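PDB 4J5H: N-acyl homoserine lactonase from Bacillus thuringiensis, which hydrolyses the lactone ring of N-acyl-L-homoserine lactones, short- and long-chain alike, using two zinc ions, and so quenches bacterial quorum sensing. Local coordinates for residues Ala15-Leu20 against Asn36-Cys41; Leu52-Met57 against Ile105-His110; Thr193-Tyr198 against Phe237-Glu242. The protein carries 1 engineered substitution. All coordinates share one frame; numbering follows the deposited sequence. Where two conformers were deposited one is given.

Interaction 1. Residues Ala15-Leu20 against Asn36-Cys41; sequences AGRCML and NLPVWC. With 1K4 (N-decanoyl-L-homoserine), chain D.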
loop_
_atom_site.group_PDB
_atom_site.type_symbol
_atom_site.label_atom_id
_atom_site.label_comp_id
_atom_site.label_asym_id
_atom_site.label_seq_id
_atom_site.Cartn_x
_atom_site.Cartn_y
_atom_site.Cartn_z
ATOM N N ALA A 15 5.538 2.607 8.762
ATOM C CA ALA A 15 6.206 1.310 8.654
ATOM C C ALA A 15 7.587 1.463 8.012
ATOM O O ALA A 15 8.008 0.666 7.200
ATOM C CB ALA A 15 5.348 0.343 7.848
ATOM N N GLY A 16 8.303 2.503 8.417
ATOM C CA GLY A 16 9.584 2.813 7.813
ATOM C C GLY A 16 9.427 3.779 6.662
ATOM O O GLY A 16 8.324 4.337 6.415
ATOM N N ARG A 17 10.528 3.983 5.946
ATOM C CA ARG A 17 10.590 4.948 4.867
ATOM C C ARG A 17 11.413 4.369 3.727
ATOM O O ARG A 17 12.019 3.315 3.836
ATOM C CB ARG A 17 11.147 6.292 5.343
ATOM C CG ARG A 17 10.418 6.814 6.597
ATOM C CD ARG A 17 10.905 8.239 6.871
ATOM N NE ARG A 17 10.358 9.182 5.921
ATOM C CZ ARG A 17 9.160 9.751 6.023
ATOM N NH1 ARG A 17 8.759 10.589 5.071
ATOM N NH2 ARG A 17 8.329 9.453 7.030
ATOM N N CYS A 18 11.401 5.073 2.604
ATOM C CA CYS A 18 12.272 4.707 1.506
ATOM C C CYS A 18 12.623 5.931 0.698
ATOM O O CYS A 18 11.795 6.814 0.483
ATOM C CB CYS A 18 11.676 3.609 0.630
ATOM S SG CYS A 18 10.141 4.034 -0.219
ATOM N N MET A 19 13.884 5.962 0.261
ATOM C CA MET A 19 14.362 7.010 -0.621
ATOM C C MET A 19 14.000 6.580 -2.016
ATOM O O MET A 19 14.221 5.433 -2.394
ATOM C CB MET A 19 15.868 7.176 -0.588
ATOM C CG MET A 19 16.460 7.357 0.782
ATOM S SD MET A 19 15.866 8.797 1.707
ATOM C CE MET A 19 16.257 10.107 0.559
ATOM N N LEU A 20 13.462 7.531 -2.769
ATOM C CA LEU A 20 13.058 7.319 -4.143
ATOM C C LEU A 20 13.437 8.541 -4.963
ATOM O O LEU A 20 13.183 9.684 -4.568
ATOM C CB LEU A 20 11.540 7.100 -4.244
ATOM C CG LEU A 20 10.956 6.843 -5.617
ATOM C CD1 LEU A 20 11.566 5.613 -6.272
ATOM C CD2 LEU A 20 9.439 6.679 -5.481
ATOM N N ASN A 36 12.783 11.280 0.656
ATOM C CA ASN A 36 12.578 10.335 1.757
ATOM C C ASN A 36 11.078 10.186 2.040
ATOM O O ASN A 36 10.474 10.987 2.719
ATOM C CB ASN A 36 13.375 10.765 3.003
ATOM C CG ASN A 36 13.372 9.694 4.081
ATOM O OD1 ASN A 36 12.450 8.882 4.125
ATOM N ND2 ASN A 36 14.380 9.684 4.948
ATOM N N LEU A 37 10.486 9.132 1.469
ATOM C CA LEU A 37 9.031 8.977 1.414
ATOM C C LEU A 37 8.557 8.036 2.491
ATOM O O LEU A 37 9.288 7.106 2.848
ATOM C CB LEU A 37 8.612 8.375 0.088
ATOM C CG LEU A 37 8.924 9.172 -1.153
ATOM C CD1 LEU A 37 8.441 8.371 -2.353
ATOM C CD2 LEU A 37 8.288 10.532 -1.067
ATOM N N PRO A 38 7.320 8.244 2.991
ATOM C CA PRO A 38 6.784 7.339 3.997
ATOM C C PRO A 38 6.330 6.033 3.355
ATOM O O PRO A 38 5.817 6.033 2.241
ATOM C CB PRO A 38 5.581 8.104 4.537
ATOM C CG PRO A 38 5.108 8.914 3.365
ATOM C CD PRO A 38 6.369 9.328 2.655
ATOM N N VAL A 39 6.498 4.939 4.090
ATOM C CA VAL A 39 5.879 3.645 3.808
ATOM C C VAL A 39 4.812 3.465 4.879
ATOM O O VAL A 39 5.076 3.666 6.075
ATOM C CB VAL A 39 6.907 2.518 3.896
ATOM C CG1 VAL A 39 6.269 1.127 3.746
ATOM C CG2 VAL A 39 7.985 2.716 2.828
ATOM N N TRP A 40 3.599 3.101 4.451
ATOM C CA TRP A 40 2.432 3.011 5.315
ATOM C C TRP A 40 1.905 1.572 5.338
ATOM O O TRP A 40 1.903 0.859 4.330
ATOM C CB TRP A 40 1.281 3.877 4.787
ATOM C CG TRP A 40 1.529 5.333 4.792
ATOM C CD1 TRP A 40 1.774 6.106 3.712
ATOM C CD2 TRP A 40 1.511 6.196 5.922
ATOM N NE1 TRP A 40 1.928 7.409 4.088
ATOM C CE2 TRP A 40 1.776 7.506 5.444
ATOM C CE3 TRP A 40 1.275 6.005 7.285
ATOM C CZ2 TRP A 40 1.820 8.625 6.287
ATOM C CZ3 TRP A 40 1.337 7.116 8.124
ATOM C CH2 TRP A 40 1.603 8.397 7.629
ATOM N N CYS A 41 1.407 1.183 6.498
ATOM C CA CYS A 41 0.370 0.205 6.559
ATOM C C CYS A 41 -0.832 0.808 7.268
ATOM O O CYS A 41 -0.730 1.862 7.912
ATOM C CB CYS A 41 0.790 -1.083 7.202
ATOM S SG CYS A 41 1.265 -1.006 8.943
HETATM O O 1K4 D . 5.495 0.797 -5.426
HETATM C C 1K4 D . 6.188 1.244 -4.504
HETATM O OXT 1K4 D . 5.635 1.612 -3.414
HETATM C CA 1K4 D . 7.687 1.329 -4.728
HETATM C CB 1K4 D . 8.078 2.770 -4.349
HETATM C CAG 1K4 D . 9.559 2.974 -4.128
HETATM O OAD 1K4 D . 10.017 2.026 -3.165
HETATM N N 1K4 D . 8.067 1.137 -6.134
HETATM C CAQ 1K4 D . 8.191 -0.101 -6.615
HETATM O OAB 1K4 D . 8.065 -1.132 -5.936
HETATM C CAN 1K4 D . 8.510 -0.222 -8.074
HETATM C CAM 1K4 D . 9.367 -1.436 -8.396
HETATM C CAL 1K4 D . 10.740 -1.281 -7.752
HETATM C CAK 1K4 D . 11.709 -2.368 -8.199
HETATM C CAJ 1K4 D . 12.108 -3.294 -7.065
HETATM C CAI 1K4 D . 13.264 -4.184 -7.534
HETATM C CAH 1K4 D . 13.019 -5.646 -7.180
HETATM C CAF 1K4 D . 14.292 -6.492 -7.125
HETATM C CAA 1K4 D . 15.238 -6.257 -8.281
#
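The torsions of Arg17 and Asn36 bring the two side chains across each other at about a right angle: the arginine carries CG opposite its carbonyl carbon (chi1 -51°) and bends at chi3 (74°), which turns the guanidinium across Asn36, whose CG stands opposite its own backbone N. The guanidinium then takes hold side-on with two nitrogens. NE reaches Asn36 OD1 at 2.8 Å and NH1 reaches Asn36 O at 2.9 Å, the second bond nearly straight at NH1. Both oxygens lie in the guanidinium plane, whereas each donor stands above the plane of the carbonyl it binds, the amide and guanidinium planes being far from parallel. One guanidinium face rests on Pro38 N, 3.4 Å from NH1, and NH2 forms a salt bridge with Glu244 of helix 241-244.

These are neighbouring antiparallel strands, 9-21 and 34-46, in the larger sheet of the metallo-beta-lactamase fold. Cys18 and Leu37 form a hydrogen-bonded pair, Cys18 N to Leu37 O and Leu37 N to Cys18 O, and Gly16 O accepts from Val39 N further along. Gly16 has a positive phi, which favours glycine.

On the face bearing Met19 and Asn36, the thioether comes in over the asparagine, SD 3.4 Å from Asn36 CB. The face bearing Cys18 and Leu37 looks toward the ligand pocket. Leu20 CD2 touches Leu37 CD1 at 3.7 Å and also approaches CAG of the bound N-decanoyl-L-homoserine at 3.9 Å, while Cys18 SG lies 4.0 Å from Val39 CG2 and 3.6 Å from the product's OAD.

Interaction 2. Residues Leu52-Met57 against Ile105-His110; sequences LVDTGM and ISSHLH. With ZN (zinc ion), chain C; 1K4 (N-decanoyl-L-homoserine), chain D.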
loop_
_atom_site.group_PDB
_atom_site.type_symbol
_atom_site.label_atom_id
_atom_site.label_comp_id
_atom_site.label_asym_id
_atom_site.label_seq_id
_atom_site.Cartn_x
_atom_site.Cartn_y
_atom_site.Cartn_z
ATOM N N LEU A 52 -5.443 -5.873 8.401
ATOM C CA LEU A 52 -4.209 -5.152 8.103
ATOM C C LEU A 52 -4.088 -4.947 6.607
ATOM O O LEU A 52 -4.196 -5.912 5.849
ATOM C CB LEU A 52 -3.020 -5.927 8.629
ATOM C CG LEU A 52 -1.638 -5.343 8.313
ATOM C CD1 LEU A 52 -1.426 -4.015 9.011
ATOM C CD2 LEU A 52 -0.554 -6.320 8.714
ATOM N N VAL A 53 -3.874 -3.683 6.201
ATOM C CA VAL A 53 -3.682 -3.320 4.799
ATOM C C VAL A 53 -2.185 -3.050 4.638
ATOM O O VAL A 53 -1.625 -2.047 5.159
ATOM C CB VAL A 53 -4.489 -2.088 4.419
ATOM C CG1 VAL A 53 -4.319 -1.795 2.953
ATOM C CG2 VAL A 53 -5.955 -2.289 4.767
ATOM N N ASP A 54 -1.579 -3.942 3.853
ATOM C CA ASP A 54 -0.156 -3.954 3.536
ATOM C C ASP A 54 0.727 -4.280 4.726
ATOM O O ASP A 54 0.311 -4.232 5.857
ATOM C CB ASP A 54 0.251 -2.671 2.787
ATOM C CG ASP A 54 -0.340 -2.630 1.376
ATOM O OD1 ASP A 54 -0.869 -3.646 0.897
ATOM O OD2 ASP A 54 -0.293 -1.553 0.742
ATOM N N THR A 55 1.958 -4.685 4.449
ATOM C CA THR A 55 2.809 -5.313 5.444
ATOM C C THR A 55 4.225 -4.802 5.506
ATOM O O THR A 55 5.092 -5.459 6.105
ATOM C CB THR A 55 2.794 -6.832 5.298
ATOM O OG1 THR A 55 3.406 -7.166 4.072
ATOM C CG2 THR A 55 1.387 -7.390 5.377
ATOM N N GLY A 56 4.475 -3.660 4.894
ATOM C CA GLY A 56 5.800 -3.048 4.959
ATOM C C GLY A 56 6.863 -3.765 4.137
ATOM O O GLY A 56 6.586 -4.452 3.145
ATOM N N MET A 57 8.101 -3.568 4.565
ATOM C CA MET A 57 9.299 -3.942 3.815
ATOM C C MET A 57 9.859 -5.268 4.311
ATOM O O MET A 57 9.592 -5.672 5.456
ATOM C CB MET A 57 10.337 -2.827 3.945
ATOM C CG MET A 57 9.944 -1.584 3.144
ATOM S SD MET A 57 11.011 -0.152 3.382
ATOM C CE MET A 57 10.548 0.344 5.029
ATOM N N ILE A 105 -4.916 -7.461 3.618
ATOM C CA ILE A 105 -5.232 -6.960 2.287
ATOM C C ILE A 105 -3.943 -6.460 1.666
ATOM O O ILE A 105 -3.292 -5.582 2.229
ATOM C CB ILE A 105 -6.267 -5.813 2.303
ATOM C CG1 ILE A 105 -7.599 -6.311 2.872
ATOM C CG2 ILE A 105 -6.425 -5.230 0.905
ATOM C CD1 ILE A 105 -8.574 -5.198 3.171
ATOM N N SER A 106 -3.556 -7.042 0.538
ATOM C CA SER A 106 -2.399 -6.561 -0.199
ATOM C C SER A 106 -2.879 -5.628 -1.303
ATOM O O SER A 106 -3.511 -6.064 -2.290
ATOM C CB SER A 106 -1.545 -7.684 -0.809
ATOM O OG SER A 106 -0.883 -8.454 0.182
ATOM N N SER A 107 -2.601 -4.334 -1.180
ATOM C CA SER A 107 -2.946 -3.413 -2.274
ATOM C C SER A 107 -2.320 -3.891 -3.596
ATOM O O SER A 107 -2.916 -3.827 -4.668
ATOM C CB SER A 107 -2.438 -2.002 -1.986
ATOM O OG SER A 107 -1.030 -1.975 -1.807
ATOM N N HIS A 108 -1.086 -4.339 -3.474
ATOM C CA HIS A 108 -0.318 -4.903 -4.509
ATOM C C HIS A 108 0.927 -5.540 -3.873
ATOM O O HIS A 108 1.109 -5.461 -2.652
ATOM C CB HIS A 108 0.005 -3.868 -5.594
ATOM C CG HIS A 108 0.860 -2.713 -5.195
ATOM N ND1 HIS A 108 0.628 -1.892 -4.108
ATOM C CD2 HIS A 108 1.884 -2.156 -5.868
ATOM C CE1 HIS A 108 1.488 -0.895 -4.131
ATOM N NE2 HIS A 108 2.263 -1.037 -5.183
ATOM N N LEU A 109 1.756 -6.183 -4.702
ATOM C CA LEU A 109 2.867 -6.996 -4.186
ATOM C C LEU A 109 4.249 -6.370 -4.408
ATOM O O LEU A 109 5.283 -7.058 -4.311
ATOM C CB LEU A 109 2.768 -8.410 -4.770
ATOM C CG LEU A 109 1.544 -9.221 -4.333
ATOM C CD1 LEU A 109 1.495 -10.582 -5.011
ATOM C CD2 LEU A 109 1.399 -9.361 -2.841
ATOM N N HIS A 110 4.290 -5.060 -4.656
ATOM C CA HIS A 110 5.547 -4.339 -4.606
ATOM C C HIS A 110 6.217 -4.468 -3.240
ATOM O O HIS A 110 5.563 -4.692 -2.236
ATOM C CB HIS A 110 5.376 -2.877 -5.016
ATOM C CG HIS A 110 5.133 -2.688 -6.481
ATOM N ND1 HIS A 110 4.651 -1.514 -7.007
ATOM C CD2 HIS A 110 5.324 -3.521 -7.529
ATOM C CE1 HIS A 110 4.551 -1.638 -8.324
ATOM N NE2 HIS A 110 4.929 -2.855 -8.661
HETATM ZN ZN ZN C . 3.784 0.166 -5.964
HETATM O O 1K4 D . 5.495 0.797 -5.426
HETATM C C 1K4 D . 6.188 1.244 -4.504
HETATM O OXT 1K4 D . 5.635 1.612 -3.414
HETATM C CA 1K4 D . 7.687 1.329 -4.728
HETATM C CB 1K4 D . 8.078 2.770 -4.349
HETATM C CAG 1K4 D . 9.559 2.974 -4.128
HETATM O OAD 1K4 D . 10.017 2.026 -3.165
HETATM N N 1K4 D . 8.067 1.137 -6.134
HETATM C CAQ 1K4 D . 8.191 -0.101 -6.615
HETATM O OAB 1K4 D . 8.065 -1.132 -5.936
HETATM C CAN 1K4 D . 8.510 -0.222 -8.074
HETATM C CAM 1K4 D . 9.367 -1.436 -8.396
HETATM C CAL 1K4 D . 10.740 -1.281 -7.752
HETATM C CAK 1K4 D . 11.709 -2.368 -8.199
HETATM C CAJ 1K4 D . 12.108 -3.294 -7.065
HETATM C CAI 1K4 D . 13.264 -4.184 -7.534
HETATM C CAH 1K4 D . 13.019 -5.646 -7.180
HETATM C CAF 1K4 D . 14.292 -6.492 -7.125
HETATM C CAA 1K4 D . 15.238 -6.257 -8.281
#
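The zinc-binding loop of the metallo-beta-lactamase superfamily, with its HxHxDH sequence beginning at His108, is held to the end of strand 49-53 by the carboxylate of Asp54. Both oxygens face Ser107 and use their syn lone pairs: OD1 accepts from Ser107 N at 2.8 Å and OD2 from Ser107 OG at 2.7 Å. The two bonds fix the rotation of the carboxylate. Asp54 OD2 is also hydrogen-bonded to His113 ND1, so the same group reaches a ligand of the second zinc.

Upstream, the strands run parallel in the larger sheet of the fold. Ile105 N donates to Leu52 O and Asp54 N to Ile105 O, bracketing the Val53-Ile105 pair. The side chains of that pair fall on one face, with Val53 CG2 4.2 Å from Ile105 CD1, and both pack on Leu180 of strand 178-184.

Ser107 OG lies between its backbone N and carbonyl carbon (chi1 59°), a position from which it serves two partners. It donates to Asp54 and accepts from His108 ND1 at 2.8 Å, in the plane of the imidazole. This chain of hydrogen bonds from Asp54 through Ser107 to His108 sets the ring's rotation and turns its opposite nitrogen, NE2, onto the zinc at 2.1 Å. His110 ND1 binds the same ion at 2.2 Å, and the product's carboxylate O lies 1.9 Å from it; His173 and Asp195 complete the site. One face of the His110 ring is overlaid by the acyl carbonyl carbon CAQ of N-decanoyl-L-homoserine, offset toward the rim.

Interaction 3. Residues Thr193-Tyr198 against Phe237-Glu242; sequences TIDASY and FGHDIE. With ZN (zinc ion), chain B; ZN (zinc ion), chain C; 1K4 (N-decanoyl-L-homoserine), chain D.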
loop_
_atom_site.group_PDB
_atom_site.type_symbol
_atom_site.label_atom_id
_atom_site.label_comp_id
_atom_site.label_asym_id
_atom_site.label_seq_id
_atom_site.Cartn_x
_atom_site.Cartn_y
_atom_site.Cartn_z
ATOM N N THR A 193 -5.996 5.695 -1.825
ATOM C CA THR A 193 -5.608 5.398 -3.202
ATOM C C THR A 193 -4.535 4.331 -3.276
ATOM O O THR A 193 -4.385 3.650 -4.292
ATOM C CB THR A 193 -5.070 6.619 -3.972
ATOM O OG1 THR A 193 -3.843 7.095 -3.405
ATOM C CG2 THR A 193 -6.109 7.731 -3.954
ATOM N N ILE A 194 -3.757 4.243 -2.210
ATOM C CA ILE A 194 -2.471 3.537 -2.235
ATOM C C ILE A 194 -1.683 4.039 -3.428
ATOM O O ILE A 194 -1.643 5.246 -3.646
ATOM C CB ILE A 194 -2.596 1.998 -2.104
ATOM C CG1 ILE A 194 -3.761 1.600 -1.181
ATOM C CG2 ILE A 194 -1.270 1.411 -1.617
ATOM C CD1 ILE A 194 -3.537 1.887 0.270
ATOM N N ASP A 195 -1.063 3.170 -4.205
ATOM C CA ASP A 195 -0.197 3.598 -5.280
ATOM C C ASP A 195 -0.938 3.834 -6.609
ATOM O O ASP A 195 -0.285 4.010 -7.639
ATOM C CB ASP A 195 0.960 2.607 -5.480
ATOM C CG ASP A 195 1.986 2.631 -4.353
ATOM O OD1 ASP A 195 1.793 3.349 -3.376
ATOM O OD2 ASP A 195 2.993 1.892 -4.449
ATOM N N ALA A 196 -2.275 3.902 -6.589
ATOM C CA ALA A 196 -2.981 4.439 -7.746
ATOM C C ALA A 196 -2.674 5.957 -7.905
ATOM O O ALA A 196 -2.885 6.532 -8.968
ATOM C CB ALA A 196 -4.471 4.196 -7.633
ATOM N N SER A 197 -2.122 6.586 -6.856
ATOM C CA SER A 197 -1.497 7.930 -6.948
ATOM C C SER A 197 -0.526 8.092 -5.756
ATOM O O SER A 197 -0.954 8.055 -4.606
ATOM C CB SER A 197 -2.572 9.014 -6.877
ATOM O OG SER A 197 -3.186 9.194 -8.124
ATOM N N TYR A 198 0.775 8.255 -6.020
ATOM C CA TYR A 198 1.736 8.472 -4.953
ATOM C C TYR A 198 1.444 9.769 -4.209
ATOM O O TYR A 198 1.525 9.815 -2.991
ATOM C CB TYR A 198 3.163 8.556 -5.493
ATOM C CG TYR A 198 3.844 7.287 -5.932
ATOM C CD1 TYR A 198 3.323 6.026 -5.671
ATOM C CD2 TYR A 198 5.074 7.365 -6.561
ATOM C CE1 TYR A 198 4.018 4.892 -6.045
ATOM C CE2 TYR A 198 5.789 6.246 -6.936
ATOM C CZ TYR A 198 5.263 5.006 -6.681
ATOM O OH TYR A 198 5.968 3.873 -7.048
ATOM N N PHE A 237 -3.228 9.587 -0.144
ATOM C CA PHE A 237 -2.390 9.095 -1.217
ATOM C C PHE A 237 -1.284 8.184 -0.711
ATOM O O PHE A 237 -1.031 8.085 0.486
ATOM C CB PHE A 237 -1.857 10.293 -2.000
ATOM C CG PHE A 237 -2.967 11.205 -2.430
ATOM C CD1 PHE A 237 -3.809 10.838 -3.464
ATOM C CD2 PHE A 237 -3.183 12.437 -1.777
ATOM C CE1 PHE A 237 -4.865 11.648 -3.848
ATOM C CE2 PHE A 237 -4.250 13.246 -2.152
ATOM C CZ PHE A 237 -5.086 12.851 -3.194
ATOM N N GLY A 238 -0.595 7.541 -1.633
ATOM C CA GLY A 238 0.304 6.427 -1.262
ATOM C C GLY A 238 1.629 6.764 -0.604
ATOM O O GLY A 238 2.066 6.091 0.349
ATOM N N HIS A 239 2.281 7.807 -1.113
ATOM C CA HIS A 239 3.632 8.215 -0.626
ATOM C C HIS A 239 3.771 9.720 -0.780
ATOM O O HIS A 239 4.512 10.206 -1.662
ATOM C CB HIS A 239 4.746 7.521 -1.410
ATOM C CG HIS A 239 4.686 6.019 -1.389
ATOM N ND1 HIS A 239 5.064 5.281 -0.293
ATOM C CD2 HIS A 239 4.307 5.118 -2.331
ATOM C CE1 HIS A 239 4.940 3.996 -0.562
ATOM N NE2 HIS A 239 4.462 3.865 -1.787
ATOM N N ASP A 240 3.022 10.455 0.037
ATOM C CA ASP A 240 2.904 11.928 -0.145
ATOM C C ASP A 240 3.486 12.622 1.083
ATOM O O ASP A 240 2.874 12.614 2.180
ATOM C CB ASP A 240 1.443 12.325 -0.366
ATOM C CG ASP A 240 1.291 13.784 -0.821
ATOM O OD1 ASP A 240 2.090 14.630 -0.378
ATOM O OD2 ASP A 240 0.405 14.089 -1.622
ATOM N N ILE A 241 4.675 13.213 0.893
ATOM C CA ILE A 241 5.427 13.861 1.975
ATOM C C ILE A 241 4.659 15.066 2.514
ATOM O O ILE A 241 4.675 15.347 3.716
ATOM C CB ILE A 241 6.834 14.304 1.499
ATOM C CG1 ILE A 241 7.755 13.082 1.366
ATOM C CG2 ILE A 241 7.472 15.263 2.494
ATOM C CD1 ILE A 241 9.139 13.410 0.786
ATOM N N GLU A 242 3.961 15.770 1.629
ATOM C CA GLU A 242 3.218 16.950 2.047
ATOM C C GLU A 242 2.008 16.530 2.874
ATOM O O GLU A 242 1.796 17.014 3.984
ATOM C CB GLU A 242 2.798 17.784 0.838
ATOM C CG GLU A 242 3.960 18.277 -0.024
ATOM C CD GLU A 242 4.880 19.265 0.677
ATOM O OE1 GLU A 242 6.005 19.475 0.166
ATOM O OE2 GLU A 242 4.495 19.839 1.724
HETATM ZN ZN ZN B . 4.043 2.169 -2.814
HETATM ZN ZN ZN C . 3.784 0.166 -5.964
HETATM O O 1K4 D . 5.495 0.797 -5.426
HETATM C C 1K4 D . 6.188 1.244 -4.504
HETATM O OXT 1K4 D . 5.635 1.612 -3.414
HETATM C CA 1K4 D . 7.687 1.329 -4.728
HETATM C CB 1K4 D . 8.078 2.770 -4.349
HETATM C CAG 1K4 D . 9.559 2.974 -4.128
HETATM O OAD 1K4 D . 10.017 2.026 -3.165
HETATM N N 1K4 D . 8.067 1.137 -6.134
HETATM C CAQ 1K4 D . 8.191 -0.101 -6.615
HETATM O OAB 1K4 D . 8.065 -1.132 -5.936
HETATM C CAN 1K4 D . 8.510 -0.222 -8.074
HETATM C CAM 1K4 D . 9.367 -1.436 -8.396
HETATM C CAL 1K4 D . 10.740 -1.281 -7.752
HETATM C CAK 1K4 D . 11.709 -2.368 -8.199
HETATM C CAJ 1K4 D . 12.108 -3.294 -7.065
HETATM C CAI 1K4 D . 13.264 -4.184 -7.534
HETATM C CAH 1K4 D . 13.019 -5.646 -7.180
HETATM C CAF 1K4 D . 14.292 -6.492 -7.125
HETATM C CAA 1K4 D . 15.238 -6.257 -8.281
#
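His239 leaves the backbone with CG opposite its carbonyl carbon (chi1 -57°), swinging the imidazole toward Asp195 and Tyr198. Beyond CB, the ring carbon CD2 lies 3.6 Å from Tyr198 CD1 and close to Asp195 OD1. On the other side of the ring, ND1 is hydrogen-bonded to Pro38 O, which fixes the ring's rotation. At the tip NE2 binds zinc at 2.0 Å, with the carboxylate oxygen OXT of N-decanoyl-L-homoserine beside it on the same ion. With Tyr198 the ring makes an offset edge-to-face pair, the histidine edge directed at the tyrosine face, centroids 5.2 Å apart and planes at 83°.

The two loops follow parallel neighbours of the five-stranded sheet, strands 188-194 and 234-237, and bring metal ligands of the dizinc metallo-beta-lactamase site together at their ends. Asp195 spans the ions: OD2 bridges them, 2.0 Å from the zinc shared with His239 and 2.4 Å from the other zinc, while OD1 makes a longer bond to the His239 zinc. Each ion also receives one oxygen of the product carboxylate, OXT beside His239 and O on the far ion, while Tyr198 OH stands 3.5 Å from that O. His113 completes the His239 site.

Two backbone bonds tie the loops together. Gly238 N donates to Ser197 O at 3.0 Å and His239 N to Tyr198 O. Gly238, with no side chain, lies close against Ile194 O and Asp195 OD1. Alongside, Thr193 CG2 packs against Phe237 CD1 at 3.9 Å.

Overall arrangement
All three contacts converge on the dizinc site and its bound product. Interactions 1 and 2 lie in the larger sheet, where strands 34-46 and 49-53 are neighbours, Cys41 CB packing 3.3 Å from Val53 O; interaction 3 comes from the smaller sheet. Interactions 2 and 3 meet at the metals, with His108 NE2 3.1 Å from Asp195 OD2 on a shared zinc, and Ile194 CG2 set against Ser107 OG at 3.4 Å. Interaction 1 supplies no zinc ligand but supports one from the second shell, through the 2.7 Å hydrogen bond between Pro38 O and His239 ND1. Its Cys18 and Leu20 line the pocket on the homoserine side.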